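Local coordinates for protein Ceg4 (Legionella pneumophila subsp. pneumophila, PDB 6AOK) that dephosphorylates phosphotyrosine as a magnesium-binding, HAD-like effector phosphatase and attenuates activation of eukaryotic MAPK pathways, its phosphatase domain being the part present here, at residues K12-D18 against R161-D167; N149-N153 against V179-Y184; S168-Y172 against R190-K194. All blocks are in the same frame, centred on the assembly; numbering follows the deposited sequence.

Interaction 1. Residues K12-D18 against R161-D167; sequences KVIIFTD and RVYILDD. With MG (magnesium ion), chain B.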
loop_
_atom_site.group_PDB
_atom_site.type_symbol
_atom_site.label_atom_id
_atom_site.label_comp_id
_atom_site.label_asym_id
_atom_site.label_seq_id
_atom_site.Cartn_x
_atom_site.Cartn_y
_atom_site.Cartn_z
ATOM N N LYS A 12 15.067 -10.637 5.779
ATOM C CA LYS A 12 14.449 -9.807 4.750
ATOM C C LYS A 12 12.975 -10.139 4.651
ATOM O O LYS A 12 12.598 -11.307 4.671
ATOM C CB LYS A 12 15.095 -10.045 3.399
ATOM C CG LYS A 12 16.595 -9.606 3.351
ATOM C CD LYS A 12 16.722 -8.074 3.338
ATOM C CE LYS A 12 18.173 -7.639 3.354
ATOM N NZ LYS A 12 18.256 -6.161 3.119
ATOM N N VAL A 13 12.155 -9.118 4.527
ATOM C CA VAL A 13 10.715 -9.268 4.344
ATOM C C VAL A 13 10.331 -8.502 3.099
ATOM O O VAL A 13 10.847 -7.399 2.846
ATOM C CB VAL A 13 9.915 -8.747 5.553
ATOM C CG1 VAL A 13 8.465 -8.950 5.357
ATOM C CG2 VAL A 13 10.407 -9.385 6.849
ATOM N N ILE A 14 9.438 -9.089 2.319
ATOM C CA ILE A 14 8.860 -8.424 1.161
ATOM C C ILE A 14 7.360 -8.417 1.359
ATOM O O ILE A 14 6.787 -9.432 1.730
ATOM C CB ILE A 14 9.212 -9.125 -0.158
ATOM C CG1 ILE A 14 10.722 -9.196 -0.295
ATOM C CG2 ILE A 14 8.530 -8.351 -1.394
ATOM C CD1 ILE A 14 11.159 -10.164 -1.368
ATOM N N ILE A 15 6.742 -7.269 1.138
ATOM C CA ILE A 15 5.308 -7.117 1.257
ATOM C C ILE A 15 4.742 -6.858 -0.132
ATOM O O ILE A 15 5.218 -5.971 -0.847
ATOM C CB ILE A 15 4.953 -5.976 2.227
ATOM C CG1 ILE A 15 5.478 -6.308 3.621
ATOM C CG2 ILE A 15 3.426 -5.752 2.250
ATOM C CD1 ILE A 15 5.488 -5.132 4.490
ATOM N N PHE A 16 3.688 -7.578 -0.478
ATOM C CA PHE A 16 2.884 -7.247 -1.642
ATOM C C PHE A 16 1.512 -6.977 -1.088
ATOM O O PHE A 16 0.829 -7.931 -0.690
ATOM C CB PHE A 16 2.837 -8.395 -2.653
ATOM C CG PHE A 16 4.150 -8.640 -3.320
ATOM C CD1 PHE A 16 4.975 -9.682 -2.900
ATOM C CD2 PHE A 16 4.582 -7.817 -4.320
ATOM C CE1 PHE A 16 6.192 -9.906 -3.522
ATOM C CE2 PHE A 16 5.809 -7.988 -4.893
ATOM C CZ PHE A 16 6.616 -9.047 -4.484
ATOM N N THR A 17 1.089 -5.701 -1.094
ATOM C CA THR A 17 -0.192 -5.360 -0.495
ATOM C C THR A 17 -1.024 -4.574 -1.503
ATOM O O THR A 17 -0.513 -3.704 -2.219
ATOM C CB THR A 17 -0.013 -4.549 0.806
ATOM O OG1 THR A 17 -1.292 -4.260 1.354
ATOM C CG2 THR A 17 0.687 -3.246 0.528
ATOM N N ASP A 18 -2.294 -4.915 -1.581
ATOM C CA ASP A 18 -3.283 -4.077 -2.243
ATOM C C ASP A 18 -3.399 -2.722 -1.521
ATOM O O ASP A 18 -2.950 -2.558 -0.380
ATOM C CB ASP A 18 -4.633 -4.832 -2.244
ATOM C CG ASP A 18 -5.734 -4.060 -2.950
ATOM O OD1 ASP A 18 -5.490 -3.522 -4.070
ATOM O OD2 ASP A 18 -6.846 -4.011 -2.381
ATOM N N ARG A 161 10.399 -13.883 4.607
ATOM C CA ARG A 161 8.952 -13.831 4.728
ATOM C C ARG A 161 8.388 -12.959 3.623
ATOM O O ARG A 161 8.922 -11.879 3.358
ATOM C CB ARG A 161 8.555 -13.268 6.091
ATOM C CG ARG A 161 7.099 -13.445 6.420
ATOM C CD ARG A 161 6.936 -13.963 7.857
ATOM N NE ARG A 161 7.992 -14.864 8.318
ATOM C CZ ARG A 161 8.215 -16.076 7.827
ATOM N NH1 ARG A 161 7.483 -16.512 6.815
ATOM N NH2 ARG A 161 9.186 -16.832 8.324
ATOM N N VAL A 162 7.312 -13.423 2.987
ATOM C CA VAL A 162 6.600 -12.637 1.983
ATOM C C VAL A 162 5.183 -12.474 2.479
ATOM O O VAL A 162 4.504 -13.480 2.720
ATOM C CB VAL A 162 6.611 -13.312 0.595
ATOM C CG1 VAL A 162 5.835 -12.441 -0.423
ATOM C CG2 VAL A 162 8.093 -13.651 0.139
ATOM N N TYR A 163 4.733 -11.213 2.635
ATOM C CA TYR A 163 3.340 -10.888 2.976
ATOM C C TYR A 163 2.536 -10.636 1.707
ATOM O O TYR A 163 3.022 -9.968 0.781
ATOM C CB TYR A 163 3.256 -9.632 3.832
ATOM C CG TYR A 163 3.503 -9.955 5.276
ATOM C CD1 TYR A 163 4.779 -10.196 5.728
ATOM C CD2 TYR A 163 2.467 -10.023 6.173
ATOM C CE1 TYR A 163 5.006 -10.491 7.040
ATOM C CE2 TYR A 163 2.681 -10.328 7.475
ATOM C CZ TYR A 163 3.969 -10.561 7.921
ATOM O OH TYR A 163 4.216 -10.895 9.261
ATOM N N ILE A 164 1.310 -11.171 1.670
ATOM C CA ILE A 164 0.363 -10.929 0.580
ATOM C C ILE A 164 -0.961 -10.520 1.194
ATOM O O ILE A 164 -1.538 -11.288 1.967
ATOM C CB ILE A 164 0.153 -12.160 -0.301
ATOM C CG1 ILE A 164 1.515 -12.726 -0.723
ATOM C CG2 ILE A 164 -0.708 -11.767 -1.512
ATOM C CD1 ILE A 164 1.451 -14.203 -1.252
ATOM N N LEU A 165 -1.434 -9.309 0.861
ATOM C CA LEU A 165 -2.654 -8.773 1.457
ATOM C C LEU A 165 -3.537 -8.278 0.344
ATOM O O LEU A 165 -3.091 -7.458 -0.472
ATOM C CB LEU A 165 -2.356 -7.618 2.418
ATOM C CG LEU A 165 -1.439 -8.086 3.538
ATOM C CD1 LEU A 165 -0.061 -7.528 3.270
ATOM C CD2 LEU A 165 -1.941 -7.688 4.921
ATOM N N ASP A 166 -4.777 -8.759 0.296
ATOM C CA ASP A 166 -5.699 -8.236 -0.725
ATOM C C ASP A 166 -7.133 -8.545 -0.317
ATOM O O ASP A 166 -7.430 -9.651 0.151
ATOM C CB ASP A 166 -5.396 -8.830 -2.117
ATOM C CG ASP A 166 -5.844 -7.931 -3.259
ATOM O OD1 ASP A 166 -7.005 -7.464 -3.218
ATOM O OD2 ASP A 166 -5.044 -7.701 -4.227
ATOM N N ASP A 167 -8.027 -7.569 -0.498
ATOM C CA ASP A 167 -9.421 -7.873 -0.218
ATOM C C ASP A 167 -10.140 -8.545 -1.382
ATOM O O ASP A 167 -11.243 -9.047 -1.181
ATOM C CB ASP A 167 -10.212 -6.600 0.207
ATOM C CG ASP A 167 -10.278 -5.534 -0.911
ATOM O OD1 ASP A 167 -9.211 -5.126 -1.441
ATOM O OD2 ASP A 167 -11.392 -5.104 -1.310
HETATM MG MG MG B . -8.725 -3.746 -2.945
HETATM O O HOH W 1 -8.386 -2.737 -4.692
HETATM O O HOH W 2 -8.473 -5.442 -4.165
HETATM O O HOH W 3 -10.815 -3.652 -3.244
#

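Interaction 2. Residues N149-N153 against V179-Y184; sequences NSRLN and VKGKGY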
loop_
_atom_site.group_PDB
_atom_site.type_symbol
_atom_site.label_atom_id
_atom_site.label_comp_id
_atom_site.label_asym_id
_atom_site.label_seq_id
_atom_site.Cartn_x
_atom_site.Cartn_y
_atom_site.Cartn_z
ATOM N N ASN A 149 5.095 -11.166 -10.325
ATOM C CA ASN A 149 6.040 -12.060 -10.965
ATOM C C ASN A 149 7.269 -11.292 -11.429
ATOM O O ASN A 149 8.409 -11.738 -11.239
ATOM C CB ASN A 149 5.376 -12.758 -12.147
ATOM C CG ASN A 149 6.317 -13.757 -12.822
ATOM O OD1 ASN A 149 6.637 -14.787 -12.237
ATOM N ND2 ASN A 149 6.763 -13.456 -14.054
ATOM N N SER A 150 7.052 -10.147 -12.068
ATOM C CA SER A 150 8.174 -9.351 -12.559
ATOM C C SER A 150 8.990 -8.767 -11.403
ATOM O O SER A 150 10.223 -8.750 -11.436
ATOM C CB SER A 150 7.646 -8.233 -13.462
ATOM O OG SER A 150 7.224 -8.740 -14.711
ATOM N N ARG A 151 8.320 -8.273 -10.378
ATOM C CA ARG A 151 9.029 -7.701 -9.238
ATOM C C ARG A 151 9.875 -8.751 -8.506
ATOM O O ARG A 151 11.037 -8.492 -8.151
ATOM C CB ARG A 151 8.007 -7.071 -8.303
ATOM C CG ARG A 151 8.651 -6.428 -7.093
ATOM C CD ARG A 151 9.505 -5.238 -7.536
ATOM N NE ARG A 151 9.871 -4.475 -6.348
ATOM C CZ ARG A 151 11.059 -3.934 -6.149
ATOM N NH1 ARG A 151 12.020 -4.126 -7.038
ATOM N NH2 ARG A 151 11.264 -3.207 -5.060
ATOM N N LEU A 152 9.342 -9.956 -8.305
ATOM C CA LEU A 152 10.129 -10.982 -7.602
ATOM C C LEU A 152 11.277 -11.522 -8.456
ATOM O O LEU A 152 12.210 -12.147 -7.926
ATOM C CB LEU A 152 9.223 -12.131 -7.161
ATOM C CG LEU A 152 8.382 -11.931 -5.899
ATOM C CD1 LEU A 152 7.474 -13.169 -5.670
ATOM C CD2 LEU A 152 9.309 -11.714 -4.699
ATOM N N ASN A 153 11.219 -11.314 -9.767
ATOM C CA ASN A 153 12.341 -11.640 -10.631
ATOM C C ASN A 153 13.487 -10.651 -10.464
ATOM O O ASN A 153 14.604 -10.984 -10.843
ATOM C CB ASN A 153 11.891 -11.646 -12.116
ATOM C CG ASN A 153 12.959 -12.224 -13.064
ATOM O OD1 ASN A 153 13.496 -13.319 -12.834
ATOM N ND2 ASN A 153 13.292 -11.465 -14.114
ATOM N N VAL A 179 3.940 -15.620 -6.213
ATOM C CA VAL A 179 4.902 -15.825 -5.136
ATOM C C VAL A 179 5.323 -17.294 -5.081
ATOM O O VAL A 179 6.503 -17.596 -4.916
ATOM C CB VAL A 179 4.302 -15.339 -3.803
ATOM C CG1 VAL A 179 5.185 -15.793 -2.617
ATOM C CG2 VAL A 179 4.192 -13.808 -3.786
ATOM N N LYS A 180 4.364 -18.226 -5.186
ATOM C CA LYS A 180 4.732 -19.637 -5.195
ATOM C C LYS A 180 5.528 -19.986 -6.447
ATOM O O LYS A 180 6.411 -20.827 -6.394
ATOM C CB LYS A 180 3.489 -20.517 -5.084
ATOM C CG LYS A 180 2.790 -20.469 -3.735
ATOM C CD LYS A 180 1.536 -21.354 -3.786
ATOM C CE LYS A 180 0.731 -21.259 -2.519
ATOM N NZ LYS A 180 1.435 -21.852 -1.349
ATOM N N GLY A 181 5.251 -19.318 -7.562
ATOM C CA GLY A 181 6.034 -19.553 -8.776
ATOM C C GLY A 181 7.423 -18.958 -8.734
ATOM O O GLY A 181 8.169 -19.046 -9.723
ATOM N N LYS A 182 7.771 -18.306 -7.623
ATOM C CA LYS A 182 9.141 -17.856 -7.404
ATOM C C LYS A 182 9.814 -18.615 -6.257
ATOM O O LYS A 182 10.843 -18.174 -5.727
ATOM C CB LYS A 182 9.167 -16.352 -7.170
ATOM C CG LYS A 182 8.890 -15.550 -8.451
ATOM C CD LYS A 182 10.094 -15.650 -9.450
ATOM C CE LYS A 182 9.698 -15.291 -10.908
ATOM N NZ LYS A 182 8.956 -16.458 -11.545
ATOM N N GLY A 183 9.294 -19.795 -5.912
ATOM C CA GLY A 183 9.989 -20.686 -5.011
ATOM C C GLY A 183 9.671 -20.530 -3.540
ATOM O O GLY A 183 10.214 -21.265 -2.739
ATOM N N TYR A 184 8.797 -19.622 -3.152
ATOM C CA TYR A 184 8.455 -19.486 -1.745
ATOM C C TYR A 184 7.410 -20.519 -1.350
ATOM O O TYR A 184 6.487 -20.801 -2.114
ATOM C CB TYR A 184 7.908 -18.074 -1.491
ATOM C CG TYR A 184 9.000 -17.005 -1.661
ATOM C CD1 TYR A 184 9.886 -16.743 -0.637
ATOM C CD2 TYR A 184 9.147 -16.308 -2.860
ATOM C CE1 TYR A 184 10.877 -15.805 -0.779
ATOM C CE2 TYR A 184 10.147 -15.364 -3.008
ATOM C CZ TYR A 184 11.011 -15.129 -1.953
ATOM O OH TYR A 184 12.034 -14.218 -2.071
#

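Interaction 3. Residues S168-Y172 against R190-K194; sequences SPTDY and RGYRK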
loop_
_atom_site.group_PDB
_atom_site.type_symbol
_atom_site.label_atom_id
_atom_site.label_comp_id
_atom_site.label_asym_id
_atom_site.label_seq_id
_atom_site.Cartn_x
_atom_site.Cartn_y
_atom_site.Cartn_z
ATOM N N SER A 168 -9.575 -8.548 -2.569
ATOM C CA SER A 168 -10.203 -9.207 -3.696
ATOM C C SER A 168 -9.700 -10.645 -3.807
ATOM O O SER A 168 -8.510 -10.847 -4.022
ATOM C CB SER A 168 -9.879 -8.444 -4.983
ATOM O OG SER A 168 -9.949 -9.311 -6.101
ATOM N N PRO A 169 -10.555 -11.656 -3.734
ATOM C CA PRO A 169 -10.042 -13.050 -3.857
ATOM C C PRO A 169 -9.298 -13.342 -5.157
ATOM O O PRO A 169 -8.281 -14.052 -5.147
ATOM C CB PRO A 169 -11.322 -13.889 -3.757
ATOM C CG PRO A 169 -12.271 -13.033 -3.006
ATOM C CD PRO A 169 -11.981 -11.600 -3.414
ATOM N N THR A 170 -9.802 -12.843 -6.295
ATOM C CA THR A 170 -9.134 -13.092 -7.576
ATOM C C THR A 170 -7.735 -12.493 -7.597
ATOM O O THR A 170 -6.754 -13.121 -8.059
ATOM C CB THR A 170 -9.982 -12.507 -8.724
ATOM O OG1 THR A 170 -11.236 -13.183 -8.778
ATOM C CG2 THR A 170 -9.298 -12.706 -10.048
ATOM N N ASP A 171 -7.612 -11.257 -7.137
ATOM C CA ASP A 171 -6.308 -10.600 -7.167
ATOM C C ASP A 171 -5.357 -11.209 -6.138
ATOM O O ASP A 171 -4.167 -11.421 -6.429
ATOM C CB ASP A 171 -6.475 -9.098 -6.959
ATOM C CG ASP A 171 -7.175 -8.417 -8.157
ATOM O OD1 ASP A 171 -6.701 -8.557 -9.292
ATOM O OD2 ASP A 171 -8.194 -7.736 -7.953
ATOM N N TYR A 172 -5.876 -11.562 -4.955
ATOM C CA TYR A 172 -5.072 -12.297 -3.979
ATOM C C TYR A 172 -4.487 -13.565 -4.599
ATOM O O TYR A 172 -3.269 -13.830 -4.519
ATOM C CB TYR A 172 -5.949 -12.663 -2.768
ATOM C CG TYR A 172 -5.191 -13.495 -1.749
ATOM C CD1 TYR A 172 -4.459 -12.889 -0.738
ATOM C CD2 TYR A 172 -5.184 -14.869 -1.821
ATOM C CE1 TYR A 172 -3.767 -13.643 0.174
ATOM C CE2 TYR A 172 -4.514 -15.629 -0.904
ATOM C CZ TYR A 172 -3.814 -14.999 0.104
ATOM O OH TYR A 172 -3.109 -15.768 1.010
ATOM N N ARG A 190 2.962 -15.252 4.358
ATOM C CA ARG A 190 1.915 -14.839 5.283
ATOM C C ARG A 190 0.869 -14.153 4.412
ATOM O O ARG A 190 1.054 -12.986 4.032
ATOM C CB ARG A 190 2.451 -13.877 6.345
ATOM C CG ARG A 190 3.561 -14.453 7.260
ATOM C CD ARG A 190 2.994 -15.381 8.305
ATOM N NE ARG A 190 3.990 -15.727 9.323
ATOM C CZ ARG A 190 4.834 -16.761 9.238
ATOM N NH1 ARG A 190 4.799 -17.570 8.169
ATOM N NH2 ARG A 190 5.702 -17.005 10.231
ATOM N N GLY A 191 -0.205 -14.869 4.092
ATOM C CA GLY A 191 -1.212 -14.375 3.169
ATOM C C GLY A 191 -2.473 -14.031 3.930
ATOM O O GLY A 191 -2.944 -14.803 4.771
ATOM N N TYR A 192 -3.031 -12.855 3.632
ATOM C CA TYR A 192 -4.263 -12.413 4.262
ATOM C C TYR A 192 -5.217 -11.932 3.182
ATOM O O TYR A 192 -4.933 -10.960 2.474
ATOM C CB TYR A 192 -3.994 -11.293 5.273
ATOM C CG TYR A 192 -3.005 -11.714 6.305
ATOM C CD1 TYR A 192 -3.397 -12.475 7.412
ATOM C CD2 TYR A 192 -1.654 -11.418 6.137
ATOM C CE1 TYR A 192 -2.502 -12.891 8.338
ATOM C CE2 TYR A 192 -0.715 -11.845 7.090
ATOM C CZ TYR A 192 -1.170 -12.564 8.182
ATOM O OH TYR A 192 -0.284 -12.992 9.107
ATOM N N ARG A 193 -6.349 -12.575 3.112
ATOM C CA ARG A 193 -7.439 -12.225 2.211
ATOM C C ARG A 193 -8.597 -11.901 3.148
ATOM O O ARG A 193 -9.271 -12.799 3.651
ATOM C CB ARG A 193 -7.794 -13.400 1.303
ATOM C CG ARG A 193 -8.350 -12.993 -0.051
ATOM C CD ARG A 193 -9.617 -12.167 0.097
ATOM N NE ARG A 193 -10.702 -12.934 0.702
ATOM C CZ ARG A 193 -11.869 -12.415 1.070
ATOM N NH1 ARG A 193 -12.800 -13.188 1.613
ATOM N NH2 ARG A 193 -12.107 -11.123 0.895
ATOM N N LYS A 194 -8.826 -10.610 3.374
ATOM C CA LYS A 194 -9.833 -10.154 4.316
ATOM C C LYS A 194 -10.763 -9.178 3.599
ATOM O O LYS A 194 -10.399 -8.584 2.583
ATOM C CB LYS A 194 -9.188 -9.477 5.548
ATOM C CG LYS A 194 -8.131 -10.296 6.238
ATOM C CD LYS A 194 -8.727 -11.575 6.700
ATOM C CE LYS A 194 -7.833 -12.259 7.703
ATOM N NZ LYS A 194 -8.493 -13.504 8.232
#

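Interaction 1. Residues K12-D18 against R161-D167
Two neighbouring parallel strands, 13-17 and 161-165, pair here in the buried sheet of the HAD-like phosphatase domain and run into its magnesium site. Their axes lie 4.6 Å apart at 11°, and Ile14 N to Arg161 O (3.0 Å), Tyr163 N to Ile14 O (2.9 Å), Phe16 N to Tyr163 O (2.8 Å), Leu165 N to Phe16 O (3.1 Å) and Asp18 N to Leu165 O (2.9 Å) are hydrogen-bonded. The last of these bonds carries the pairing of the two segments past the strand ends to the metal; Asp18 OD2 and Asp167 OD1 stand 2.8 Å apart because both bind Mg, at 2.0 and 2.1 Å. Three waters and Asp20 O complete six ligands, and Lys144 bridges Asp18 and Asp166. Asp18 and Asp20 fit the HAD-type DxDx(T/V) motif. On the face of Ile15, the side chains of Val13, Thr17, Tyr163 and Leu165 touch helix 201-211; on the other face Ile164 meets helix 169-180, while strands 106-111 and 189-192 flank the pair.

Interaction 2. Residues N149-N153 against V179-Y184
Leu152 lays its side chain over Val179 and the aliphatic part of Lys182, with the Tyr184 ring at its far end. This is packing between two helix C-terminal ends on one face of the Rossmann-like sheet of the HAD-like domain: 149-153 is the last part of helix 144-153, whereas residues 179-184 lead from the end of helix 169-180 into the connection toward strand 189-192. The CA atoms of Asn149 and Val179 are 7.0 Å apart and those of Leu152 and Lys182 6.9 Å, close enough for side chains to mesh without any backbone hydrogen bond between the segments.

The evidence for an apolar centre is direct. Leu152 CD1 lies 3.8 Å from Val179 CG2, Leu152 CB 3.7 Å from Lys182 CG, and Leu152 CD2 4.1 Å from Tyr184 CE2. Leu152 also touches Ile14 and Phe16, and Tyr184 touches Val162, so the cluster continues onto the face of strands 13-17 and 161-165. The Tyr184 hydroxyl is hydrogen-bonded to Ala159 N, and its ring forms a cation-pi pair with Arg158, which ties the connection to the residues leading into strand 161-165.

A type I turn from Lys180 to Gly183 redirects the chain, with Gly183 N hydrogen-bonded to Lys180 O at 3.1 Å. Gly183 has a positive phi of 91°, a conformation in which a CB would press on the preceding carbonyl. The turn aims Lys182 at the opposing helix, where its NZ donates to Asn149 OD1 at 2.9 Å and to Gly181 O at 3.3 Å.

Interaction 3. Residues S168-Y172 against R190-K194
Segment 168-172 turns from the N-cap Ser168 into the first turn of helix 169-180, while 190-194 follows the last residues of strand 189-192 into a loop. The nearest CA atoms, those of Tyr172 and Arg193, are 6.6 Å apart, and no hydrogen bond joins the two segments. The contact therefore rests on van der Waals packing, of the Tyr172 ring on the backbone at Gly191 and Tyr192 and of Arg193 on Tyr172 and Pro169, within a beta-alpha-beta unit of strand 161-165, helix 169-180 and strand 189-192.

The helix start is well defined: Asp171 N donates to Ser168 OG at 3.2 Å and 168°, and Tyr172 N reaches Ser168 O at 2.9 Å. Ser168 OG donates to Asp171 OD2 at 3.0 Å, and that carboxylate also forms a salt bridge with Lys113.

Tyr172 supplies the centre of the contact. Its CA-to-CB bond points toward the strand, and Arg193 CB sits over its ring face, 4.0 Å from the centroid and 14° off the normal, a CH-pi contact. The ring edge meets Gly191, whose CA is 3.2 Å from Tyr172 OH; a CB built on Gly191 would come within 2.0 Å of that oxygen, so the tyrosine occupies the space a side chain would need. Pro169 CG lies over one face of the Arg193 guanidinium, 4.0 Å from its NE.

The polar end of Arg193 is used elsewhere, its NH2 hydrogen-bonded to Asp167 O and Asn195 OD1. Arginine thus serves this contact through its methylenes and flat guanidinium face, while its hydrogen bond to Asp167 fastens the loop to the backbone of a magnesium ligand.

Strand 161-165, part of interaction 1, is touched by both other contacts. Its edge away from strand 13-17 bonds strand 189-192 of interaction 3, Ile164 O to Tyr192 N being 2.7 Å, with about 10 Å between the centres. The centres of interactions 1 and 2 are about 12 Å apart, yet Phe16 CZ lies 3.7 Å from Leu152 CG. Interactions 2 and 3, centres about 16 Å apart, share helix 169-180 without touching. Along the chain interaction 1 closes before interaction 3 opens, whereas interaction 2 alternates with both. Asp18 and Asp167 thus sit at the C-terminal ends of central strands, with interaction 3 beside them and interaction 2 at the other end of helix 169-180, away from the metal.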